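Alpha-fucosidase GH29 (Fusarium graminearum, PDB 4PSR) hydrolyses alpha-L-fucosides as a GH29 glycosidase, probably removing alpha-1,6-linked fucose from the reducing-end N-acetylglucosamine of glycoprotein glycans. Local coordinates at residues A[44-49]-A[308-313]; A[32-37]-A[340-345]; A[446-451]-A[487-492]. One frame throughout, in Å; residues are numbered along the deposited sequence. Where two conformers were deposited one is given.

Contact 1: A[44-49]-A[308-313]; sequences ASEWYP and ASSWSY. With FUL (beta-L-fucopyranose), chain M.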
loop_
_atom_site.group_PDB
_atom_site.type_symbol
_atom_site.label_atom_id
_atom_site.label_comp_id
_atom_site.label_asym_id
_atom_site.label_seq_id
_atom_site.Cartn_x
_atom_site.Cartn_y
_atom_site.Cartn_z
ATOM N N ALA A 44 -1.627 15.676 18.778
ATOM C CA ALA A 44 -1.219 14.278 18.990
ATOM C C ALA A 44 -1.302 13.426 17.699
ATOM O O ALA A 44 -0.286 13.119 17.099
ATOM C CB ALA A 44 -2.002 13.648 20.136
ATOM N N SER A 45 -2.509 13.035 17.310
ATOM C CA SER A 45 -2.737 12.238 16.115
ATOM C C SER A 45 -4.214 12.181 15.808
ATOM O O SER A 45 -5.050 12.749 16.513
ATOM C CB SER A 45 -2.221 10.809 16.293
ATOM O OG SER A 45 -3.038 10.118 17.210
ATOM N N GLU A 46 -4.524 11.485 14.719
ATOM C CA GLU A 46 -5.896 11.181 14.364
ATOM C C GLU A 46 -6.619 10.303 15.386
ATOM O O GLU A 46 -7.829 10.150 15.288
ATOM C CB GLU A 46 -5.953 10.539 12.965
ATOM C CG GLU A 46 -5.453 9.095 12.869
ATOM C CD GLU A 46 -3.962 8.874 13.058
ATOM O OE1 GLU A 46 -3.153 9.813 12.930
ATOM O OE2 GLU A 46 -3.599 7.702 13.342
ATOM N N TRP A 47 -5.886 9.720 16.356
ATOM C CA TRP A 47 -6.527 9.011 17.476
ATOM C C TRP A 47 -6.971 9.955 18.598
ATOM O O TRP A 47 -7.484 9.486 19.604
ATOM C CB TRP A 47 -5.646 7.871 18.022
ATOM C CG TRP A 47 -5.690 6.616 17.186
ATOM C CD1 TRP A 47 -5.864 6.511 15.825
ATOM C CD2 TRP A 47 -5.586 5.263 17.675
ATOM N NE1 TRP A 47 -5.878 5.179 15.450
ATOM C CE2 TRP A 47 -5.712 4.397 16.569
ATOM C CE3 TRP A 47 -5.384 4.708 18.944
ATOM C CZ2 TRP A 47 -5.667 2.998 16.703
ATOM C CZ3 TRP A 47 -5.340 3.318 19.075
ATOM C CH2 TRP A 47 -5.485 2.486 17.967
ATOM N N TYR A 48 -6.813 11.258 18.428
ATOM C CA TYR A 48 -7.267 12.217 19.459
ATOM C C TYR A 48 -8.688 11.959 19.957
ATOM O O TYR A 48 -8.918 12.040 21.157
ATOM C CB TYR A 48 -7.151 13.646 18.965
ATOM C CG TYR A 48 -7.413 14.685 20.037
ATOM C CD1 TYR A 48 -6.373 15.201 20.789
ATOM C CD2 TYR A 48 -8.687 15.181 20.257
ATOM C CE1 TYR A 48 -6.597 16.157 21.773
ATOM C CE2 TYR A 48 -8.921 16.118 21.235
ATOM C CZ TYR A 48 -7.866 16.627 21.966
ATOM O OH TYR A 48 -8.084 17.596 22.928
ATOM N N PRO A 49 -9.650 11.632 19.073
ATOM C CA PRO A 49 -11.009 11.399 19.584
ATOM C C PRO A 49 -11.089 10.288 20.626
ATOM O O PRO A 49 -11.976 10.339 21.500
ATOM C CB PRO A 49 -11.806 11.021 18.323
ATOM C CG PRO A 49 -11.012 11.580 17.168
ATOM C CD PRO A 49 -9.577 11.529 17.595
ATOM N N ALA A 308 6.113 12.680 9.577
ATOM C CA ALA A 308 7.007 11.942 10.437
ATOM C C ALA A 308 6.417 11.928 11.835
ATOM O O ALA A 308 7.033 11.425 12.772
ATOM C CB ALA A 308 8.348 12.599 10.445
ATOM N N SER A 309 5.210 12.478 11.963
ATOM C CA SER A 309 4.511 12.486 13.225
ATOM C C SER A 309 3.344 11.434 13.089
ATOM O O SER A 309 3.626 10.262 12.954
ATOM C CB SER A 309 4.144 13.951 13.560
ATOM O OG SER A 309 5.339 14.799 13.603
ATOM N N SER A 310 2.086 11.872 13.158
ATOM C CA SER A 310 0.784 11.231 12.846
ATOM C C SER A 310 0.254 11.199 11.389
ATOM O O SER A 310 0.902 11.752 10.513
ATOM C CB SER A 310 -0.191 11.929 13.802
ATOM O OG SER A 310 -1.296 12.543 13.216
ATOM N N TRP A 311 -0.872 10.535 11.131
ATOM C CA TRP A 311 -1.508 10.505 9.790
ATOM C C TRP A 311 -2.289 11.804 9.516
ATOM O O TRP A 311 -2.534 12.162 8.361
ATOM C CB TRP A 311 -2.428 9.274 9.597
ATOM C CG TRP A 311 -1.700 7.981 9.750
ATOM C CD1 TRP A 311 -1.402 7.360 10.922
ATOM C CD2 TRP A 311 -1.169 7.143 8.705
ATOM N NE1 TRP A 311 -0.721 6.207 10.687
ATOM C CE2 TRP A 311 -0.561 6.045 9.332
ATOM C CE3 TRP A 311 -1.157 7.212 7.304
ATOM C CZ2 TRP A 311 0.063 5.028 8.615
ATOM C CZ3 TRP A 311 -0.551 6.194 6.589
ATOM C CH2 TRP A 311 0.064 5.125 7.245
ATOM N N SER A 312 -2.677 12.511 10.569
ATOM C CA SER A 312 -3.480 13.730 10.450
ATOM C C SER A 312 -2.662 14.933 10.953
ATOM O O SER A 312 -1.781 14.801 11.782
ATOM C CB SER A 312 -4.753 13.526 11.257
ATOM O OG SER A 312 -5.568 14.680 11.310
ATOM N N TYR A 313 -2.921 16.114 10.394
ATOM C CA TYR A 313 -2.163 17.303 10.728
ATOM C C TYR A 313 -2.219 17.626 12.206
ATOM O O TYR A 313 -3.282 17.662 12.791
ATOM C CB TYR A 313 -2.685 18.518 9.920
ATOM C CG TYR A 313 -1.896 19.758 10.232
ATOM C CD1 TYR A 313 -0.706 20.016 9.560
ATOM C CD2 TYR A 313 -2.306 20.662 11.207
ATOM C CE1 TYR A 313 0.069 21.120 9.869
ATOM C CE2 TYR A 313 -1.524 21.772 11.506
ATOM C CZ TYR A 313 -0.344 21.970 10.812
ATOM O OH TYR A 313 0.456 23.065 11.086
HETATM C C1 FUL M . -4.307 2.355 11.413
HETATM C C2 FUL M . -5.227 3.389 12.029
HETATM O O2 FUL M . -5.535 3.097 13.401
HETATM C C3 FUL M . -4.505 4.706 11.915
HETATM O O3 FUL M . -5.277 5.706 12.542
HETATM C C4 FUL M . -4.313 4.989 10.447
HETATM O O4 FUL M . -5.584 5.158 9.828
HETATM C C5 FUL M . -3.542 3.840 9.809
HETATM C C6 FUL M . -3.370 4.003 8.314
HETATM O O5 FUL M . -4.165 2.578 10.030
HETATM O O1 FUL M . -4.894 1.088 11.570
#
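Glu46, lying side by side with Trp311, receives the O3 hydroxyl of the bound beta-L-fucopyranose on OE2 at 2.7 Å; a glycerol, probably from the crystallisation liquor, also bonds to this oxygen. Glu46 CG lies between the backbone N and the carbonyl carbon (chi1 73°), and a bend at chi2 (-69°) turns CD toward the facing loop. The other carboxylate oxygen, OE1, takes the backbone N-H of Trp311 at 3.0 Å, from above the carboxylate plane. The carboxylate stands almost upright to the indole, 86° between planes, with OE2 3.3 Å from Trp311 CD1. The C6 methyl of the sugar sits over one face of that indole, toward the rim, 3.6 Å from CZ2. Trp47 meets the sugar edge-on: its NE1 donates a hydrogen bond to sugar O2 at 2.9 Å and a weak one to O3. These are loops beyond barrel strands 29-33 and 300-305, at the C-terminal mouth of the TIM barrel where the sugar binds; His34, Asp226, His126, His127 and Lys272 also hydrogen-bond to it. Ser45 CB presses on Ser310 CB at a tight 3.4 Å. Ser45 OG accepts Trp47 N, an ST turn that leads toward helix 48-51.

Contact 2: A[32-37]-A[340-345]; sequences YWHWGA and LLNISP. With FUL (beta-L-fucopyranose), chain M.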
loop_
_atom_site.group_PDB
_atom_site.type_symbol
_atom_site.label_atom_id
_atom_site.label_comp_id
_atom_site.label_asym_id
_atom_site.label_seq_id
_atom_site.Cartn_x
_atom_site.Cartn_y
_atom_site.Cartn_z
ATOM N N TYR A 32 -3.853 9.267 -0.596
ATOM C CA TYR A 32 -5.061 9.513 0.174
ATOM C C TYR A 32 -4.773 10.462 1.323
ATOM O O TYR A 32 -3.641 10.891 1.502
ATOM C CB TYR A 32 -5.784 8.225 0.631
ATOM C CG TYR A 32 -5.229 7.367 1.773
ATOM C CD1 TYR A 32 -6.112 6.667 2.581
ATOM C CD2 TYR A 32 -3.879 7.191 1.984
ATOM C CE1 TYR A 32 -5.674 5.853 3.579
ATOM C CE2 TYR A 32 -3.415 6.365 2.999
ATOM C CZ TYR A 32 -4.313 5.691 3.778
ATOM O OH TYR A 32 -3.816 4.840 4.772
ATOM N N TRP A 33 -5.814 10.841 2.053
ATOM C CA TRP A 33 -5.661 11.856 3.079
ATOM C C TRP A 33 -6.542 11.587 4.291
ATOM O O TRP A 33 -7.749 11.424 4.176
ATOM C CB TRP A 33 -5.917 13.281 2.519
ATOM C CG TRP A 33 -7.061 13.406 1.577
ATOM C CD1 TRP A 33 -8.339 13.777 1.859
ATOM C CD2 TRP A 33 -7.000 13.239 0.163
ATOM N NE1 TRP A 33 -9.101 13.818 0.704
ATOM C CE2 TRP A 33 -8.295 13.472 -0.345
ATOM C CE3 TRP A 33 -5.992 12.851 -0.714
ATOM C CZ2 TRP A 33 -8.586 13.358 -1.694
ATOM C CZ3 TRP A 33 -6.294 12.738 -2.064
ATOM C CH2 TRP A 33 -7.576 12.980 -2.532
ATOM N N HIS A 34 -5.889 11.592 5.444
ATOM C CA HIS A 34 -6.574 11.541 6.730
ATOM C C HIS A 34 -6.949 12.965 7.140
ATOM O O HIS A 34 -6.204 13.630 7.853
ATOM C CB HIS A 34 -5.674 10.917 7.808
ATOM C CG HIS A 34 -5.551 9.422 7.742
ATOM N ND1 HIS A 34 -4.949 8.744 6.703
ATOM C CD2 HIS A 34 -5.927 8.473 8.636
ATOM C CE1 HIS A 34 -4.977 7.443 6.956
ATOM N NE2 HIS A 34 -5.559 7.256 8.123
ATOM N N TRP A 35 -8.134 13.384 6.728
ATOM C CA TRP A 35 -8.626 14.721 7.016
ATOM C C TRP A 35 -10.056 14.604 7.438
ATOM O O TRP A 35 -10.873 14.037 6.721
ATOM C CB TRP A 35 -8.525 15.594 5.769
ATOM C CG TRP A 35 -8.969 17.020 5.959
ATOM C CD1 TRP A 35 -8.445 17.944 6.807
ATOM C CD2 TRP A 35 -10.041 17.658 5.275
ATOM N NE1 TRP A 35 -9.130 19.124 6.685
ATOM C CE2 TRP A 35 -10.112 18.971 5.742
ATOM C CE3 TRP A 35 -10.951 17.232 4.303
ATOM C CZ2 TRP A 35 -11.049 19.890 5.257
ATOM C CZ3 TRP A 35 -11.879 18.146 3.810
ATOM C CH2 TRP A 35 -11.921 19.455 4.294
ATOM N N GLY A 36 -10.381 15.129 8.613
ATOM C CA GLY A 36 -11.751 15.048 9.098
ATOM C C GLY A 36 -11.937 15.751 10.433
ATOM O O GLY A 36 -11.107 16.538 10.820
ATOM N N ALA A 37 -13.035 15.446 11.114
ATOM C CA ALA A 37 -13.286 16.063 12.405
ATOM C C ALA A 37 -12.217 15.668 13.423
ATOM O O ALA A 37 -11.972 16.401 14.363
ATOM C CB ALA A 37 -14.664 15.698 12.929
ATOM N N LEU A 340 0.496 3.405 -1.220
ATOM C CA LEU A 340 -0.537 4.433 -1.071
ATOM C C LEU A 340 -0.041 5.435 -0.044
ATOM O O LEU A 340 0.103 5.119 1.157
ATOM C CB LEU A 340 -1.861 3.786 -0.606
ATOM C CG LEU A 340 -2.999 4.744 -0.241
ATOM C CD1 LEU A 340 -3.347 5.690 -1.388
ATOM C CD2 LEU A 340 -4.235 3.943 0.237
ATOM N N LEU A 341 0.262 6.652 -0.520
ATOM C CA LEU A 341 0.836 7.708 0.302
ATOM C C LEU A 341 -0.203 8.624 0.907
ATOM O O LEU A 341 -1.047 9.206 0.216
ATOM C CB LEU A 341 1.823 8.535 -0.534
ATOM C CG LEU A 341 2.502 9.706 0.165
ATOM C CD1 LEU A 341 3.403 9.258 1.306
ATOM C CD2 LEU A 341 3.269 10.538 -0.859
ATOM N N ASN A 342 -0.119 8.784 2.224
ATOM C CA ASN A 342 -1.019 9.671 2.958
ATOM C C ASN A 342 -0.482 11.081 3.085
ATOM O O ASN A 342 0.714 11.260 3.407
ATOM C CB ASN A 342 -1.314 9.117 4.360
ATOM C CG ASN A 342 -2.101 10.070 5.193
ATOM O OD1 ASN A 342 -3.299 10.192 5.013
ATOM N ND2 ASN A 342 -1.442 10.750 6.109
ATOM N N ILE A 343 -1.353 12.064 2.832
ATOM C CA ILE A 343 -1.070 13.483 3.081
ATOM C C ILE A 343 -2.034 14.005 4.134
ATOM O O ILE A 343 -3.062 13.358 4.442
ATOM C CB ILE A 343 -1.102 14.320 1.752
ATOM C CG1 ILE A 343 -2.510 14.367 1.176
ATOM C CG2 ILE A 343 -0.099 13.711 0.769
ATOM C CD1 ILE A 343 -2.631 15.214 -0.129
ATOM N N SER A 344 -1.705 15.174 4.682
ATOM C CA SER A 344 -2.312 15.638 5.937
ATOM C C SER A 344 -2.699 17.114 5.898
ATOM O O SER A 344 -1.963 17.959 6.427
ATOM C CB SER A 344 -1.335 15.418 7.090
ATOM O OG SER A 344 -0.862 14.077 7.144
ATOM N N PRO A 345 -3.851 17.424 5.291
ATOM C CA PRO A 345 -4.313 18.820 5.301
ATOM C C PRO A 345 -4.625 19.301 6.722
ATOM O O PRO A 345 -5.055 18.520 7.583
ATOM C CB PRO A 345 -5.589 18.776 4.448
ATOM C CG PRO A 345 -5.509 17.475 3.662
ATOM C CD PRO A 345 -4.758 16.527 4.565
HETATM C C1 FUL M . -4.307 2.355 11.413
HETATM C C2 FUL M . -5.227 3.389 12.029
HETATM O O2 FUL M . -5.535 3.097 13.401
HETATM C C3 FUL M . -4.505 4.706 11.915
HETATM O O3 FUL M . -5.277 5.706 12.542
HETATM C C4 FUL M . -4.313 4.989 10.447
HETATM O O4 FUL M . -5.584 5.158 9.828
HETATM C C5 FUL M . -3.542 3.840 9.809
HETATM C C6 FUL M . -3.370 4.003 8.314
HETATM O O5 FUL M . -4.165 2.578 10.030
HETATM O O1 FUL M . -4.894 1.088 11.570
HETATM O O HOH W 1 -4.618 15.909 8.132
#
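With CG anti to its backbone N (chi1 173°), Asn342 reaches His34, whose own CG lies anti to the carbonyl carbon (chi1 -77°), and the two side chains cross at about a right angle. Asn342 OD1 is gripped twice: His34 ND1 donates from above the amide plane at 2.8 Å, and His34 N donates in that plane at 3.0 Å. Asn342 ND2 binds Trp311 O, which fixes which way round the amide lies. With ND1 held by OD1, the imidazole turns NE2 to O4 of the bound fucose, a hydrogen bond of 2.7 Å. Tyr32 is sandwiched: Leu340 CD2 sits over the ring centre, a CH-pi contact at 3.7 Å, while Asn342 OD1 and His34 ND1 lie over the opposite face, nearer its rim. Parallel strands 29-33 and 337-343, first and last of the eight, meet here and close the TIM barrel, Tyr32 N bonding to Leu341 O and Ile343 N to Tyr32 O. On the other sheet face Trp33 lies beside Ile343, which packs against helix 353-369. Past the strand ends, Pro345 CB lies over the five-membered ring of Trp35, and a water donates to both His34 O and Pro345 O.

Contact 3: A[446-451]-A[487-492]; sequences KSVELL and LKLTFD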
loop_
_atom_site.group_PDB
_atom_site.type_symbol
_atom_site.label_atom_id
_atom_site.label_comp_id
_atom_site.label_asym_id
_atom_site.label_seq_id
_atom_site.Cartn_x
_atom_site.Cartn_y
_atom_site.Cartn_z
ATOM N N LYS A 446 21.494 -7.028 -25.300
ATOM C CA LYS A 446 21.577 -6.235 -26.528
ATOM C C LYS A 446 21.940 -4.783 -26.357
ATOM O O LYS A 446 22.584 -4.191 -27.225
ATOM C CB LYS A 446 20.221 -6.179 -27.198
ATOM C CG LYS A 446 19.795 -7.406 -27.933
ATOM C CD LYS A 446 18.917 -7.004 -29.101
ATOM C CE LYS A 446 17.888 -5.889 -28.784
ATOM N NZ LYS A 446 16.537 -6.288 -29.238
ATOM N N SER A 447 21.431 -4.162 -25.295
ATOM C CA SER A 447 21.686 -2.760 -25.066
ATOM C C SER A 447 21.557 -2.460 -23.582
ATOM O O SER A 447 20.780 -3.106 -22.868
ATOM C CB SER A 447 20.730 -1.866 -25.864
ATOM O OG SER A 447 19.371 -2.135 -25.578
ATOM N N VAL A 448 22.350 -1.500 -23.135
ATOM C CA VAL A 448 22.295 -0.967 -21.782
ATOM C C VAL A 448 22.225 0.545 -21.963
ATOM O O VAL A 448 23.089 1.138 -22.612
ATOM C CB VAL A 448 23.560 -1.353 -20.975
ATOM C CG1 VAL A 448 23.511 -0.736 -19.565
ATOM C CG2 VAL A 448 23.750 -2.871 -20.941
ATOM N N GLU A 449 21.207 1.186 -21.406
ATOM C CA GLU A 449 20.949 2.599 -21.623
ATOM C C GLU A 449 20.610 3.265 -20.298
ATOM O O GLU A 449 19.947 2.671 -19.446
ATOM C CB GLU A 449 19.762 2.800 -22.557
ATOM C CG GLU A 449 19.887 2.095 -23.908
ATOM C CD GLU A 449 18.596 2.158 -24.690
ATOM O OE1 GLU A 449 17.614 1.469 -24.312
ATOM O OE2 GLU A 449 18.557 2.906 -25.686
ATOM N N LEU A 450 21.070 4.486 -20.123
ATOM C CA LEU A 450 20.675 5.338 -19.004
ATOM C C LEU A 450 19.522 6.239 -19.396
ATOM O O LEU A 450 19.586 6.966 -20.400
ATOM C CB LEU A 450 21.843 6.209 -18.546
ATOM C CG LEU A 450 21.664 6.972 -17.226
ATOM C CD1 LEU A 450 21.562 6.011 -16.043
ATOM C CD2 LEU A 450 22.820 7.948 -16.989
ATOM N N LEU A 451 18.440 6.233 -18.623
ATOM C CA LEU A 451 17.324 7.110 -18.896
ATOM C C LEU A 451 17.760 8.547 -18.648
ATOM O O LEU A 451 18.429 8.840 -17.665
ATOM C CB LEU A 451 16.115 6.744 -18.028
ATOM C CG LEU A 451 15.187 5.707 -18.635
ATOM C CD1 LEU A 451 15.891 4.386 -18.783
ATOM C CD2 LEU A 451 13.945 5.573 -17.779
ATOM N N LEU A 487 18.854 2.562 -15.164
ATOM C CA LEU A 487 19.429 1.831 -16.298
ATOM C C LEU A 487 18.380 0.903 -16.899
ATOM O O LEU A 487 17.589 0.273 -16.183
ATOM C CB LEU A 487 20.637 1.017 -15.858
ATOM C CG LEU A 487 21.862 1.821 -15.420
ATOM C CD1 LEU A 487 22.806 0.990 -14.603
ATOM C CD2 LEU A 487 22.598 2.401 -16.646
ATOM N N LYS A 488 18.397 0.793 -18.226
ATOM C CA LYS A 488 17.455 -0.055 -18.961
ATOM C C LYS A 488 18.255 -1.083 -19.720
ATOM O O LYS A 488 19.078 -0.708 -20.582
ATOM C CB LYS A 488 16.604 0.788 -19.911
ATOM C CG LYS A 488 15.669 0.015 -20.815
ATOM C CD LYS A 488 14.880 0.961 -21.701
ATOM C CE LYS A 488 13.888 0.231 -22.569
ATOM N NZ LYS A 488 13.121 1.180 -23.410
ATOM N N LEU A 489 18.046 -2.353 -19.417
ATOM C CA LEU A 489 18.798 -3.460 -20.023
ATOM C C LEU A 489 17.852 -4.264 -20.888
ATOM O O LEU A 489 16.886 -4.823 -20.409
ATOM C CB LEU A 489 19.419 -4.365 -18.955
ATOM C CG LEU A 489 20.690 -3.915 -18.212
ATOM C CD1 LEU A 489 20.451 -2.649 -17.435
ATOM C CD2 LEU A 489 21.155 -4.982 -17.268
ATOM N N THR A 490 18.118 -4.303 -22.190
ATOM C CA THR A 490 17.267 -5.024 -23.128
ATOM C C THR A 490 17.934 -6.315 -23.559
ATOM O O THR A 490 19.113 -6.321 -23.945
ATOM C CB THR A 490 16.954 -4.162 -24.350
ATOM O OG1 THR A 490 16.323 -2.932 -23.956
ATOM C CG2 THR A 490 16.039 -4.925 -25.316
ATOM N N PHE A 491 17.180 -7.398 -23.484
ATOM C CA PHE A 491 17.680 -8.715 -23.801
ATOM C C PHE A 491 16.931 -9.250 -25.017
ATOM O O PHE A 491 15.773 -8.902 -25.250
ATOM C CB PHE A 491 17.464 -9.664 -22.623
ATOM C CG PHE A 491 18.298 -9.350 -21.422
ATOM C CD1 PHE A 491 19.544 -9.919 -21.264
ATOM C CD2 PHE A 491 17.832 -8.482 -20.431
ATOM C CE1 PHE A 491 20.323 -9.641 -20.141
ATOM C CE2 PHE A 491 18.597 -8.217 -19.314
ATOM C CZ PHE A 491 19.842 -8.778 -19.168
ATOM N N ASP A 492 17.605 -10.042 -25.850
ATOM C CA ASP A 492 16.876 -10.787 -26.874
ATOM C C ASP A 492 16.312 -12.021 -26.247
ATOM O O ASP A 492 17.023 -12.772 -25.564
ATOM C CB ASP A 492 17.754 -11.229 -28.030
ATOM C CG ASP A 492 17.871 -10.134 -29.143
ATOM O OD1 ASP A 492 16.832 -9.477 -29.396
ATOM O OD2 ASP A 492 18.948 -9.974 -29.716
HETATM O O HOH W 2 18.277 -0.929 -23.291
HETATM O O HOH W 3 15.145 1.823 -25.267
#
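Lys488, which packs against Leu451 and Glu449 of the facing strand, leaves its own with CG anti to the backbone N (chi1 175°) and stays fully extended to the tip. Its CB touches Leu451 CD1 at 3.8 Å, and the two side chains cross at about a right angle. Farther out, CD runs beside Glu449 OE1, again 3.8 Å away, for Glu449 and Lys488 lie alongside and point the same way. At the tip, NZ donates to a water at 2.8 Å, and that water donates in turn to Glu449 OE1. Glu449 OE1 and Lys488 NZ stay 4.6 Å apart, beyond a salt bridge; the ion pair that NZ does form is with Glu371, just past helix 353-369.

Beneath these side chains, Glu449 and Lys488 make an antiparallel hydrogen-bonded pair, Lys488 N reaching Glu449 O at 2.7 Å. The strands are neighbours in the six-stranded antiparallel sheet of the C-terminal domain, where 485-491 runs between 415-420 and 445-451. Regular pairing breaks at one end in a classic beta bulge: Lys446 N bonds to Thr490 O at 2.8 Å, and Ser447 N adds a weak bond to the same oxygen. A second water sits among Ser447 OG, Thr490 OG1, Glu449 OE1 and Lys488 O. On the other face the side chains are apolar and buried, with Leu450 CD1 on Leu487 CD2 at 3.8 Å. The sheet is thus two-sided: hydrocarbon packing on the Leu and Val face, and on the other a network in which water relays Glu449 to Lys488 while the lysine's direct ion pair goes to Glu371.

Overall arrangement
Going from the N terminus, the chain lays down barrel strand 29-33, opening contact 2, and a few residues later the 44-49 turn, opening contact 1. It then builds the intervening barrel strands before 308-313 closes contact 1 and 340-345 closes contact 2, so the loop of contact 1 lies wholly within that of contact 2. Contact 2 seals the barrel wall; contact 1 joins two loops above it. Their centres are about 10 Å apart, and both touch the same fucose. Contact 3 follows in series, a local loop in the C-terminal sheet, its centre about 45 Å from that of contact 1 and about 39 Å from that of contact 2, touching neither.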